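Local coordinates for protein Per a 4 allergen (Periplaneta americana, PDB 3EBW) that is a major cockroach allergen of the lipocalin family, whose beta barrel probably holds a small ligand, at residues Trp22-Arg27 against Ser31-Phe36; Phe96-Asp101 against Tyr105-Gly110. All coordinates share one frame; numbering follows the deposited sequence.

Contact 1. Residues Trp22-Arg27 against Ser31-Phe36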
ATOM      1  N   TRP A  22       5.343 -15.200  15.748  1.00 64.84           N
ATOM      2  CA  TRP A  22       4.289 -14.270  15.415  1.00 65.85           C
ATOM      3  C   TRP A  22       4.081 -14.176  13.903  1.00 65.94           C
ATOM      4  O   TRP A  22       4.993 -13.822  13.159  1.00 63.99           O
ATOM      5  CB  TRP A  22       4.615 -12.889  15.973  1.00 47.01           C
ATOM      6  CG  TRP A  22       4.614 -12.800  17.450  1.00 50.43           C
ATOM      7  CD1 TRP A  22       5.682 -12.973  18.283  1.00 52.36           C
ATOM      8  CD2 TRP A  22       3.483 -12.544  18.296  1.00 52.12           C
ATOM      9  NE1 TRP A  22       5.287 -12.839  19.593  1.00 52.81           N
ATOM     10  CE2 TRP A  22       3.945 -12.576  19.631  1.00 51.65           C
ATOM     11  CE3 TRP A  22       2.122 -12.289  18.057  1.00 51.93           C
ATOM     12  CZ2 TRP A  22       3.101 -12.373  20.721  1.00 52.54           C
ATOM     13  CZ3 TRP A  22       1.278 -12.086  19.148  1.00 53.63           C
ATOM     14  CH2 TRP A  22       1.774 -12.128  20.463  1.00 52.43           C
ATOM     15  N   TYR A  23       2.881 -14.511  13.448  1.00 55.52           N
ATOM     16  CA  TYR A  23       2.576 -14.418  12.026  1.00 55.92           C
ATOM     17  C   TYR A  23       2.102 -12.998  11.696  1.00 53.02           C
ATOM     18  O   TYR A  23       1.303 -12.405  12.425  1.00 50.51           O
ATOM     19  CB  TYR A  23       1.491 -15.434  11.629  1.00 63.59           C
ATOM     20  CG  TYR A  23       1.912 -16.877  11.801  1.00 67.29           C
ATOM     21  CD1 TYR A  23       2.979 -17.411  11.085  1.00 67.75           C
ATOM     22  CD2 TYR A  23       1.272 -17.698  12.727  1.00 69.21           C
ATOM     23  CE1 TYR A  23       3.394 -18.721  11.304  1.00 69.29           C
ATOM     24  CE2 TYR A  23       1.684 -19.006  12.946  1.00 68.89           C
ATOM     25  CZ  TYR A  23       2.735 -19.503  12.242  1.00 69.18           C
ATOM     26  OH  TYR A  23       3.135 -20.782  12.505  1.00 71.09           O
ATOM     27  N   GLU A  24       2.614 -12.449  10.604  1.00 39.02           N
ATOM     28  CA  GLU A  24       2.223 -11.106  10.197  1.00 38.65           C
ATOM     29  C   GLU A  24       0.900 -11.206   9.434  1.00 37.44           C
ATOM     30  O   GLU A  24       0.872 -11.673   8.310  1.00 36.03           O
ATOM     31  CB  GLU A  24       3.317 -10.491   9.325  1.00 45.21           C
ATOM     32  CG  GLU A  24       3.008  -9.108   8.818  1.00 45.35           C
ATOM     33  CD  GLU A  24       4.259  -8.380   8.355  1.00 47.63           C
ATOM     34  OE1 GLU A  24       4.131  -7.364   7.643  1.00 46.69           O
ATOM     35  OE2 GLU A  24       5.379  -8.823   8.708  1.00 47.91           O
ATOM     36  N   LEU A  25      -0.196 -10.787  10.055  1.00 63.69           N
ATOM     37  CA  LEU A  25      -1.493 -10.891   9.406  1.00 64.71           C
ATOM     38  C   LEU A  25      -1.950  -9.683   8.606  1.00 66.39           C
ATOM     39  O   LEU A  25      -2.700  -9.832   7.647  1.00 66.94           O
ATOM     40  CB  LEU A  25      -2.543 -11.275  10.428  1.00 37.40           C
ATOM     41  CG  LEU A  25      -2.170 -12.561  11.164  1.00 36.93           C
ATOM     42  CD1 LEU A  25      -3.374 -13.046  12.002  1.00 35.42           C
ATOM     43  CD2 LEU A  25      -1.703 -13.618  10.158  1.00 35.71           C
ATOM     44  N   PHE A  26      -1.527  -8.489   9.006  1.00 55.06           N
ATOM     45  CA  PHE A  26      -1.859  -7.280   8.267  1.00 54.70           C
ATOM     46  C   PHE A  26      -0.632  -6.405   8.357  1.00 54.89           C
ATOM     47  O   PHE A  26       0.165  -6.568   9.273  1.00 55.82           O
ATOM     48  CB  PHE A  26      -3.043  -6.558   8.882  1.00 58.14           C
ATOM     49  CG  PHE A  26      -4.268  -7.382   8.948  1.00 59.72           C
ATOM     50  CD1 PHE A  26      -4.375  -8.399   9.873  1.00 60.93           C
ATOM     51  CD2 PHE A  26      -5.318  -7.153   8.080  1.00 61.03           C
ATOM     52  CE1 PHE A  26      -5.522  -9.180   9.933  1.00 62.31           C
ATOM     53  CE2 PHE A  26      -6.463  -7.922   8.131  1.00 59.99           C
ATOM     54  CZ  PHE A  26      -6.572  -8.938   9.053  1.00 61.01           C
ATOM     55  N   ARG A  27      -0.475  -5.486   7.415  1.00 53.53           N
ATOM     56  CA  ARG A  27       0.678  -4.601   7.421  1.00 53.20           C
ATOM     57  C   ARG A  27       0.378  -3.359   6.609  1.00 53.82           C
ATOM     58  O   ARG A  27      -0.468  -3.385   5.717  1.00 54.44           O
ATOM     59  CB  ARG A  27       1.890  -5.284   6.788  1.00 53.47           C
ATOM     60  CG  ARG A  27       1.731  -5.477   5.281  1.00 54.31           C
ATOM     61  CD  ARG A  27       3.019  -5.814   4.563  1.00 57.59           C
ATOM     62  NE  ARG A  27       3.164  -7.248   4.326  1.00 59.98           N
ATOM     63  CZ  ARG A  27       3.405  -7.796   3.135  1.00 61.18           C
ATOM     64  NH1 ARG A  27       3.530  -7.038   2.053  1.00 62.07           N
ATOM     65  NH2 ARG A  27       3.516  -9.110   3.027  1.00 61.74           N
ATOM     66  N   SER A  31       6.796  -0.681  -0.294  1.00 50.61           N
ATOM     67  CA  SER A  31       7.647  -1.290  -1.303  1.00 54.63           C
ATOM     68  C   SER A  31       8.431  -2.477  -0.763  1.00 57.86           C
ATOM     69  O   SER A  31       7.997  -3.613  -0.913  1.00 58.70           O
ATOM     70  CB  SER A  31       8.602  -0.245  -1.876  1.00 54.19           C
ATOM     71  OG  SER A  31       9.284   0.429  -0.837  1.00 56.93           O
ATOM     72  N   ASP A  32       9.585  -2.236  -0.147  1.00 58.87           N
ATOM     73  CA  ASP A  32      10.365  -3.343   0.399  1.00 60.09           C
ATOM     74  C   ASP A  32       9.538  -4.156   1.397  1.00 59.35           C
ATOM     75  O   ASP A  32       9.529  -3.869   2.580  1.00 60.34           O
ATOM     76  CB  ASP A  32      11.666  -2.823   1.043  1.00 99.28           C
ATOM     77  CG  ASP A  32      11.426  -1.847   2.177  1.00103.24           C
ATOM     78  OD1 ASP A  32      11.207  -2.297   3.319  1.00104.92           O
ATOM     79  OD2 ASP A  32      11.461  -0.626   1.925  1.00107.84           O
ATOM     80  N   GLU A  33       8.854  -5.174   0.883  1.00 35.49           N
ATOM     81  CA  GLU A  33       7.978  -6.073   1.634  1.00 35.88           C
ATOM     82  C   GLU A  33       6.810  -6.457   0.703  1.00 38.07           C
ATOM     83  O   GLU A  33       5.904  -7.233   1.081  1.00 36.88           O
ATOM     84  CB  GLU A  33       7.445  -5.390   2.897  1.00 39.42           C
ATOM     85  CG  GLU A  33       6.553  -6.251   3.776  1.00 35.47           C
ATOM     86  CD  GLU A  33       6.553  -5.780   5.229  1.00 33.11           C
ATOM     87  OE1 GLU A  33       7.228  -4.766   5.488  1.00 32.57           O
ATOM     88  OE2 GLU A  33       5.895  -6.407   6.105  1.00 29.85           O
ATOM     89  N   GLU A  34       6.878  -5.915  -0.521  1.00 56.80           N
ATOM     90  CA  GLU A  34       5.905  -6.098  -1.607  1.00 59.10           C
ATOM     91  C   GLU A  34       5.670  -7.532  -2.029  1.00 60.87           C
ATOM     92  O   GLU A  34       4.517  -7.946  -2.218  1.00 60.14           O
ATOM     93  CB  GLU A  34       6.372  -5.341  -2.844  1.00 59.78           C
ATOM     94  CG  GLU A  34       5.547  -4.148  -3.237  1.00 59.62           C
ATOM     95  CD  GLU A  34       6.145  -3.449  -4.426  1.00 59.58           C
ATOM     96  OE1 GLU A  34       5.995  -3.967  -5.546  1.00 59.75           O
ATOM     97  OE2 GLU A  34       6.785  -2.394  -4.246  1.00 59.49           O
ATOM     98  N   ASP A  35       6.785  -8.252  -2.229  1.00 56.73           N
ATOM     99  CA  ASP A  35       6.806  -9.661  -2.642  1.00 58.72           C
ATOM    100  C   ASP A  35       6.220 -10.586  -1.589  1.00 59.07           C
ATOM    101  O   ASP A  35       5.182 -11.200  -1.796  1.00 59.72           O
ATOM    102  CB  ASP A  35       8.239 -10.107  -2.942  1.00108.06           C
ATOM    103  CG  ASP A  35       8.691  -9.716  -4.329  1.00110.92           C
ATOM    104  OD1 ASP A  35       9.900  -9.840  -4.627  1.00111.22           O
ATOM    105  OD2 ASP A  35       7.828  -9.290  -5.127  1.00111.13           O
ATOM    106  N   PHE A  36       6.889 -10.676  -0.451  1.00 55.67           N
ATOM    107  CA  PHE A  36       6.430 -11.534   0.632  1.00 54.54           C
ATOM    108  C   PHE A  36       4.919 -11.482   0.735  1.00 54.65           C
ATOM    109  O   PHE A  36       4.348 -10.433   1.014  1.00 52.62           O
ATOM    110  CB  PHE A  36       7.074 -11.083   1.934  1.00 51.57           C
ATOM    111  CG  PHE A  36       8.471 -10.619   1.756  1.00 49.84           C
ATOM    112  CD1 PHE A  36       9.339 -11.324   0.930  1.00 49.61           C
ATOM    113  CD2 PHE A  36       8.910  -9.465   2.358  1.00 50.07           C
ATOM    114  CE1 PHE A  36      10.628 -10.887   0.696  1.00 50.41           C
ATOM    115  CE2 PHE A  36      10.205  -9.019   2.130  1.00 51.60           C
ATOM    116  CZ  PHE A  36      11.068  -9.738   1.285  1.00 51.04           C
TER

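Contact 2. Residues Phe96-Asp101 against Tyr105-Gly110. Unlike the reference sequence in segment 96-101: Val98 (reference Ile).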
ATOM      1  N   PHE A  96       8.489   0.555  17.961  1.00 27.38           N
ATOM      2  CA  PHE A  96       7.559   0.870  19.051  1.00 25.56           C
ATOM      3  C   PHE A  96       6.527  -0.217  19.236  1.00 24.97           C
ATOM      4  O   PHE A  96       5.913  -0.628  18.294  1.00 24.99           O
ATOM      5  CB  PHE A  96       6.850   2.186  18.759  1.00 42.83           C
ATOM      6  CG  PHE A  96       7.775   3.345  18.696  1.00 42.49           C
ATOM      7  CD1 PHE A  96       7.838   4.259  19.739  1.00 41.98           C
ATOM      8  CD2 PHE A  96       8.660   3.482  17.630  1.00 43.47           C
ATOM      9  CE1 PHE A  96       8.779   5.285  19.717  1.00 43.26           C
ATOM     10  CE2 PHE A  96       9.600   4.500  17.603  1.00 40.79           C
ATOM     11  CZ  PHE A  96       9.660   5.404  18.646  1.00 43.14           C
HETATM   12  N   MSE A  97       6.330  -0.682  20.459  1.00 45.79           N
HETATM   13  CA  MSE A  97       5.348  -1.710  20.709  1.00 48.32           C
HETATM   14  C   MSE A  97       4.047  -0.990  20.954  1.00 50.62           C
HETATM   15  O   MSE A  97       3.776  -0.594  22.070  1.00 52.36           O
HETATM   16  CB  MSE A  97       5.723  -2.491  21.947  1.00 56.46           C
HETATM   17  CG  MSE A  97       4.716  -3.525  22.307  1.00 60.54           C
HETATM   18 SE   MSE A  97       4.473  -4.741  20.828  1.00 69.25          SE
HETATM   19  CE  MSE A  97       5.843  -6.051  21.260  1.00 64.98           C
ATOM     20  N   VAL A  98       3.236  -0.809  19.921  1.00 61.98           N
ATOM     21  CA  VAL A  98       1.963  -0.109  20.067  1.00 62.11           C
ATOM     22  C   VAL A  98       0.925  -0.814  20.946  1.00 64.37           C
ATOM     23  O   VAL A  98       0.144  -0.155  21.641  1.00 64.27           O
ATOM     24  CB  VAL A  98       1.359   0.152  18.695  1.00 51.11           C
ATOM     25  CG1 VAL A  98      -0.019   0.796  18.822  1.00 49.35           C
ATOM     26  CG2 VAL A  98       2.306   1.024  17.903  1.00 48.62           C
ATOM     27  N   GLY A  99       0.911  -2.144  20.920  1.00 55.05           N
ATOM     28  CA  GLY A  99      -0.041  -2.872  21.732  1.00 56.62           C
ATOM     29  C   GLY A  99      -0.002  -4.381  21.581  1.00 59.34           C
ATOM     30  O   GLY A  99       0.015  -4.905  20.469  1.00 60.39           O
ATOM     31  N   THR A 100       0.004  -5.096  22.698  1.00 55.16           N
ATOM     32  CA  THR A 100       0.016  -6.547  22.634  1.00 56.34           C
ATOM     33  C   THR A 100      -0.445  -7.253  23.921  1.00 57.47           C
ATOM     34  O   THR A 100      -0.416  -6.682  25.006  1.00 58.28           O
ATOM     35  CB  THR A 100       1.403  -7.058  22.281  1.00 59.24           C
ATOM     36  OG1 THR A 100       1.345  -8.481  22.162  1.00 59.89           O
ATOM     37  CG2 THR A 100       2.414  -6.688  23.376  1.00 59.76           C
ATOM     38  N   ASP A 101      -0.877  -8.499  23.787  1.00 64.55           N
ATOM     39  CA  ASP A 101      -1.302  -9.269  24.939  1.00 66.02           C
ATOM     40  C   ASP A 101      -0.390 -10.487  25.023  1.00 65.30           C
ATOM     41  O   ASP A 101      -0.679 -11.456  25.722  1.00 65.72           O
ATOM     42  CB  ASP A 101      -2.760  -9.702  24.794  1.00 78.80           C
ATOM     43  CG  ASP A 101      -2.951 -10.810  23.776  1.00 81.27           C
ATOM     44  OD1 ASP A 101      -4.100 -11.274  23.646  1.00 82.68           O
ATOM     45  OD2 ASP A 101      -1.977 -11.222  23.112  1.00 81.44           O
ATOM     46  N   TYR A 105      -2.652 -11.225  19.703  1.00 69.03           N
ATOM     47  CA  TYR A 105      -2.482 -10.111  18.781  1.00 65.61           C
ATOM     48  C   TYR A 105      -1.221  -9.349  19.190  1.00 62.28           C
ATOM     49  O   TYR A 105      -0.790  -9.432  20.333  1.00 61.99           O
ATOM     50  CB  TYR A 105      -3.688  -9.185  18.833  1.00 75.12           C
ATOM     51  CG  TYR A 105      -3.729  -8.285  20.038  1.00 79.23           C
ATOM     52  CD1 TYR A 105      -4.083  -8.777  21.291  1.00 80.81           C
ATOM     53  CD2 TYR A 105      -3.423  -6.933  19.922  1.00 80.75           C
ATOM     54  CE1 TYR A 105      -4.136  -7.944  22.401  1.00 83.79           C
ATOM     55  CE2 TYR A 105      -3.469  -6.089  21.022  1.00 83.67           C
ATOM     56  CZ  TYR A 105      -3.827  -6.598  22.264  1.00 85.06           C
ATOM     57  OH  TYR A 105      -3.863  -5.757  23.359  1.00 87.91           O
ATOM     58  N   SER A 106      -0.635  -8.603  18.264  1.00 49.11           N
ATOM     59  CA  SER A 106       0.581  -7.870  18.548  1.00 44.15           C
ATOM     60  C   SER A 106       0.791  -6.748  17.567  1.00 42.69           C
ATOM     61  O   SER A 106       1.293  -7.000  16.477  1.00 44.83           O
ATOM     62  CB  SER A 106       1.782  -8.806  18.441  1.00 41.79           C
ATOM     63  OG  SER A 106       2.942  -8.088  18.036  1.00 36.00           O
ATOM     64  N   ILE A 107       0.449  -5.514  17.915  1.00 43.97           N
ATOM     65  CA  ILE A 107       0.680  -4.454  16.947  1.00 41.90           C
ATOM     66  C   ILE A 107       1.981  -3.662  17.236  1.00 41.64           C
ATOM     67  O   ILE A 107       2.097  -2.949  18.217  1.00 43.31           O
ATOM     68  CB  ILE A 107      -0.644  -3.540  16.732  1.00 35.57           C
ATOM     69  CG1 ILE A 107      -0.353  -2.081  16.971  1.00 33.28           C
ATOM     70  CG2 ILE A 107      -1.836  -4.030  17.578  1.00 32.84           C
ATOM     71  CD1 ILE A 107       0.447  -1.459  15.898  1.00 38.22           C
ATOM     72  N   VAL A 108       2.970  -3.860  16.360  1.00 41.43           N
ATOM     73  CA  VAL A 108       4.295  -3.242  16.406  1.00 38.39           C
ATOM     74  C   VAL A 108       4.377  -2.201  15.307  1.00 40.44           C
ATOM     75  O   VAL A 108       3.615  -2.277  14.359  1.00 42.06           O
ATOM     76  CB  VAL A 108       5.403  -4.294  16.144  1.00 33.46           C
ATOM     77  CG1 VAL A 108       6.683  -3.626  15.656  1.00 32.68           C
ATOM     78  CG2 VAL A 108       5.712  -5.034  17.396  1.00 32.53           C
ATOM     79  N   ALA A 109       5.305  -1.249  15.403  1.00 40.44           N
ATOM     80  CA  ALA A 109       5.418  -0.213  14.383  1.00 40.96           C
ATOM     81  C   ALA A 109       6.776   0.475  14.366  1.00 42.56           C
ATOM     82  O   ALA A 109       7.380   0.683  15.400  1.00 41.35           O
ATOM     83  CB  ALA A 109       4.317   0.825  14.570  1.00 32.35           C
ATOM     84  N   GLY A 110       7.247   0.828  13.173  1.00 43.68           N
ATOM     85  CA  GLY A 110       8.527   1.483  13.038  1.00 45.08           C
ATOM     86  C   GLY A 110       8.538   2.284  11.760  1.00 46.59           C
ATOM     87  O   GLY A 110       7.494   2.664  11.247  1.00 46.12           O
TER

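Contact 1. Residues Trp22-Arg27 against Ser31-Phe36
Arg27 NH2 donates to the backbone oxygen Phe36 O across 2.5 Å, a fairly straight bond (161° at the hydrogen). It ties the end of the first long strand of the lipocalin barrel, 20-27, to the loop that follows it. Phe36 O lies in the guanidinium plane, at its edge, whereas NH2 sits above the carbonyl plane of Phe36. The same group also packs against the loop: Glu33 CG lies over one guanidinium face, offset toward the rim and 3.6 Å from Arg27 CZ. Arg27 CG lies between the backbone N and the carbonyl carbon (chi1 70°), and a bend at chi3 turns the guanidinium to the loop, while Glu33 runs past it in the reverse direction. Their charges pair at 3.4 Å between Arg27 NE and Glu33 OE2, but this oxygen is well out of the guanidinium plane and no N-H is aimed at it. Glu33 OE2 also takes a weak hydrogen bond from Trp122 NE1, and Arg27 NH1 has a second salt-bridge partner in Glu153. Glu24 adds a second acid to the network, its carboxylate placed less surely, and lies beside a bound polyether, consistent with a place in the barrel pocket. It meets Glu33 from the opposite direction, the two carboxylate planes 78° apart. Within the loop, Glu34 N bonds to Ser31 O at 2.6 Å.

Contact 2. Residues Phe96-Asp101 against Tyr105-Gly110
The Tyr105 ring takes Thr100 CA over one face, a CH-pi contact 4.2 Å from CA to the ring centroid, while Asp101 CB approaches obliquely to 3.3 Å from Tyr105 CE1. The phenol lies across the turn end of a beta hairpin in the lipocalin barrel; CG between the backbone N and the carbonyl carbon (chi1 77°) puts it there, and the helix 132-142 packs against it through Thr134 and Val138. At the other end the Phe96 ring has Ala109 O at its edge, in the ring plane.

Between them strands 96-100 and 106-110 run antiparallel. Phe96 and Ala109 form one hydrogen-bonded pair, with Phe96 N to Ala109 O at 2.8 Å; Gly99 and Ile107 form another, with Ile107 N to Gly99 O at 2.7 Å. The second pair is part of a classic beta bulge, in which Val98 and Gly99 both face Ile107. Val98 lays its branches over the isoleucine, CG1 meeting Ile107 CG1 at 3.4 Å, and CG2 also reaches the Ala109 methyl. Across the sheet from Ile107 and Ala109, the selenium of Met97, a selenomethionine bent at chi2 and chi3, touches Val108 CG2 at 3.7 Å. That face carries the bound polyether near Val108, consistent with the interior of the barrel, and Ser106 there bonds through OG to Tyr18.

The turn end is secured by polar side chains. Asp101 OD2 takes a hydrogen bond from Gln103 N and a weak one from Tyr105 N. Thr100 OG1, which also bonds to Tyr102 N, donates to Tyr105 O at 3.0 Å, meeting a lone pair in the carbonyl plane.

From the N terminus, contact 1 closes first, joining strand 20-27 to the loop that immediately follows it. The chain then runs through strands 40-46, 52-59, 66-72 and 80-83 before contact 2 closes the short connection between strands 93-100 and 106-112. The two contacts therefore lie in series, neither nested nor crossing, with centres about 15 Å apart. Strand 119-125 connects them, pairing with both 20-27 and 106-112, so both contacts belong to one curled sheet. They also touch directly: Trp22 CZ3 packs 3.4 Å from Ser106 CB, bringing the start of segment 22-27 against the turn end of the 96-110 hairpin.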